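Local coordinates for nicotinamide-nucleotide adenylyltransferase NadR family / Ribosylnicotinamide kinase (Lactococcus lactis subsp. cremoris, PDB 6GYF) that probably joins nicotinamide-nucleotide adenylyltransferase and ribosylnicotinamide kinase activities in one chain, phosphorylating nicotinamide riboside to its mononucleotide and adenylylating that to NAD, at the beta-nicotinamide ribose monophosphate site. Numbering follows the deposited sequence.

The beta-nicotinamide ribose monophosphate site. Residues 65, 69, 177-178, 240, 243-244, 247-248, 258, 291-293. With NMN (beta-nicotinamide ribose monophosphate), chain B.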
# COMPACT_ATOMS: atom_id res chain seq x y z
N LYS A 65 7.95 -5.90 8.33
CA LYS A 65 7.21 -4.77 7.78
C LYS A 65 6.27 -4.17 8.83
O LYS A 65 6.15 -2.95 8.93
CB LYS A 65 6.44 -5.20 6.53
CG LYS A 65 5.83 -4.04 5.75
CD LYS A 65 5.14 -4.51 4.45
CE LYS A 65 5.95 -4.15 3.19
NZ LYS A 65 5.68 -5.05 2.00
N TYR A 69 6.44 -0.22 10.18
CA TYR A 69 5.25 0.63 10.13
C TYR A 69 4.88 1.14 11.52
O TYR A 69 4.43 2.29 11.67
CB TYR A 69 4.07 -0.15 9.54
CG TYR A 69 4.06 -0.37 8.05
CD1 TYR A 69 5.13 -0.01 7.23
CD2 TYR A 69 2.94 -0.92 7.45
CE1 TYR A 69 5.08 -0.23 5.85
CE2 TYR A 69 2.87 -1.13 6.08
CZ TYR A 69 3.93 -0.79 5.28
OH TYR A 69 3.81 -1.03 3.91
N ARG A 177 -1.02 2.55 3.20
CA ARG A 177 -0.12 2.41 2.06
C ARG A 177 -0.30 1.05 1.40
O ARG A 177 -0.35 0.95 0.17
CB ARG A 177 1.32 2.65 2.56
CG ARG A 177 2.48 2.20 1.65
CD ARG A 177 3.90 2.43 2.29
NE ARG A 177 4.82 1.27 2.18
CZ ARG A 177 6.14 1.29 2.42
NH1 ARG A 177 6.75 2.41 2.77
NH2 ARG A 177 6.86 0.17 2.30
N HIS A 178 -0.46 0.00 2.22
CA HIS A 178 -0.49 -1.40 1.81
C HIS A 178 -1.86 -1.93 1.38
O HIS A 178 -1.92 -2.86 0.57
CB HIS A 178 0.00 -2.28 2.97
CG HIS A 178 -0.05 -3.74 2.69
ND1 HIS A 178 0.92 -4.39 1.94
CD2 HIS A 178 -0.93 -4.69 3.06
CE1 HIS A 178 0.62 -5.68 1.86
NE2 HIS A 178 -0.49 -5.89 2.53
N TYR A 240 6.50 6.45 -11.43
CA TYR A 240 6.29 5.62 -10.25
C TYR A 240 6.17 6.47 -9.00
O TYR A 240 5.28 6.25 -8.16
CB TYR A 240 7.43 4.61 -10.13
CG TYR A 240 7.29 3.71 -8.95
CD1 TYR A 240 7.76 4.10 -7.70
CD2 TYR A 240 6.68 2.47 -9.08
CE1 TYR A 240 7.63 3.27 -6.61
CE2 TYR A 240 6.55 1.64 -7.98
CZ TYR A 240 7.03 2.04 -6.75
OH TYR A 240 6.90 1.22 -5.64
N ASN A 243 2.70 8.03 -9.01
CA ASN A 243 1.67 7.07 -8.66
C ASN A 243 1.76 6.68 -7.19
O ASN A 243 0.75 6.64 -6.48
CB ASN A 243 1.77 5.88 -9.61
CG ASN A 243 1.45 6.28 -11.03
OD1 ASN A 243 0.85 7.32 -11.26
ND2 ASN A 243 1.88 5.49 -11.99
N SER A 244 2.99 6.42 -6.71
CA SER A 244 3.21 6.16 -5.30
C SER A 244 2.74 7.31 -4.42
O SER A 244 2.27 7.09 -3.30
CB SER A 244 4.70 5.89 -5.04
OG SER A 244 4.93 5.56 -3.68
N VAL A 247 -1.10 6.79 -4.28
CA VAL A 247 -1.38 5.60 -3.46
C VAL A 247 -1.30 5.93 -1.98
O VAL A 247 -2.12 5.46 -1.17
CB VAL A 247 -0.42 4.46 -3.84
CG1 VAL A 247 -0.59 3.27 -2.93
CG2 VAL A 247 -0.62 4.04 -5.28
N ASN A 248 -0.33 6.75 -1.59
CA ASN A 248 -0.09 7.10 -0.19
C ASN A 248 -0.71 8.44 0.22
O ASN A 248 -0.44 8.93 1.32
CB ASN A 248 1.41 7.09 0.12
CG ASN A 248 2.04 5.73 -0.11
OD1 ASN A 248 1.35 4.73 -0.14
ND2 ASN A 248 3.36 5.68 -0.26
N LEU A 258 -4.58 5.48 -11.45
CA LEU A 258 -3.26 5.84 -11.93
C LEU A 258 -3.28 5.96 -13.44
O LEU A 258 -3.70 5.02 -14.14
CB LEU A 258 -2.23 4.80 -11.46
CG LEU A 258 -2.11 4.57 -9.95
CD1 LEU A 258 -1.03 3.59 -9.68
CD2 LEU A 258 -1.81 5.88 -9.20
N ASP A 291 7.49 -3.73 -8.43
CA ASP A 291 7.02 -2.98 -7.27
C ASP A 291 5.62 -2.39 -7.46
O ASP A 291 5.14 -1.69 -6.56
CB ASP A 291 8.00 -1.85 -6.94
CG ASP A 291 9.25 -2.34 -6.23
OD1 ASP A 291 9.30 -3.53 -5.86
OD2 ASP A 291 10.19 -1.53 -6.04
N GLU A 292 4.96 -2.66 -8.59
CA GLU A 292 3.67 -2.06 -8.90
C GLU A 292 2.55 -3.02 -8.52
O GLU A 292 2.42 -4.11 -9.10
CB GLU A 292 3.56 -1.69 -10.38
CG GLU A 292 4.39 -0.50 -10.83
CD GLU A 292 4.03 -0.12 -12.26
OE1 GLU A 292 3.09 -0.75 -12.79
OE2 GLU A 292 4.69 0.78 -12.84
N ARG A 293 1.74 -2.62 -7.55
CA ARG A 293 0.57 -3.37 -7.15
C ARG A 293 -0.62 -2.80 -7.93
O ARG A 293 -1.00 -1.65 -7.72
CB ARG A 293 0.36 -3.24 -5.64
CG ARG A 293 -0.16 -4.44 -4.88
CD ARG A 293 -1.59 -4.20 -4.29
NE ARG A 293 -1.89 -2.90 -3.64
CZ ARG A 293 -1.16 -2.29 -2.69
NH1 ARG A 293 -0.01 -2.80 -2.24
NH2 ARG A 293 -1.60 -1.13 -2.19
O3P NMN B . 5.27 -3.81 -0.31
P NMN B . 3.95 -3.10 -0.08
O1P NMN B . 3.54 -3.01 1.37
O2P NMN B . 2.85 -3.52 -1.02
O5R NMN B . 4.26 -1.57 -0.50
C5R NMN B . 3.99 -1.12 -1.82
C4R NMN B . 4.64 0.25 -2.03
O4R NMN B . 4.83 0.48 -3.43
C3R NMN B . 3.76 1.36 -1.48
O3R NMN B . 4.49 2.10 -0.49
C2R NMN B . 3.37 2.21 -2.68
O2R NMN B . 3.75 3.59 -2.54
C1R NMN B . 4.08 1.61 -3.88
N1 NMN B . 3.10 1.18 -4.88
C2 NMN B . 3.13 1.69 -6.11
C3 NMN B . 2.21 1.30 -7.07
C7 NMN B . 2.26 1.88 -8.45
O7 NMN B . 1.51 1.45 -9.31
N7 NMN B . 3.13 2.86 -8.71
C4 NMN B . 1.24 0.36 -6.75
C5 NMN B . 1.22 -0.16 -5.46
C6 NMN B . 2.17 0.27 -4.54
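NMN, the product of the riboside kinase, lies almost wholly buried in the kinase pocket, its phosphate end reaching helix 63-73 of the adenylyltransferase part. Lys65, CG anti to its backbone N, lays its CG over the rim of the Tyr69 ring, bends at CD and brings NZ to phosphate O3P at 2.7 Å in a salt bridge. His178 ND1 donates a hydrogen bond to phosphate O1P at 3.0 Å, with O1P close to the imidazole plane and 160° at the hydrogen. Arg177 can be followed outward: CB leads to CG, which packs on ribose C3R at 3.5 Å; CD stays beside the 3'-hydroxyl O3R; the chain turns at chi3 (133°), and NE hydrogen-bonds O3R at 2.8 Å. Beyond NE, CZ, NH1 and NH2 draw away from O3R; NH2 lies at the Tyr69 ring edge, in plane, and Tyr69 CE1 over the guanidinium centre. An alanine here would probably loosen the ribose and leave the Tyr69 ring less well supported, since the NE bond and the guanidinium face both go. Ser244 OG grips the 2'-hydroxyl O2R at 2.6 Å. Tyr240 sets its ring alongside the nicotinamide and its hydroxyl hydrogen-bonds the ring oxygen O4R, while Arg293 CB packs against the pyridinium from across. The Arg293 guanidinium, folded back by bends at chi2 and chi3, makes a salt bridge from NH1 to phosphate O2P at 3.2 Å. At the amide end, Leu258 CD1 touches carbonyl O7 at 3.3 Å.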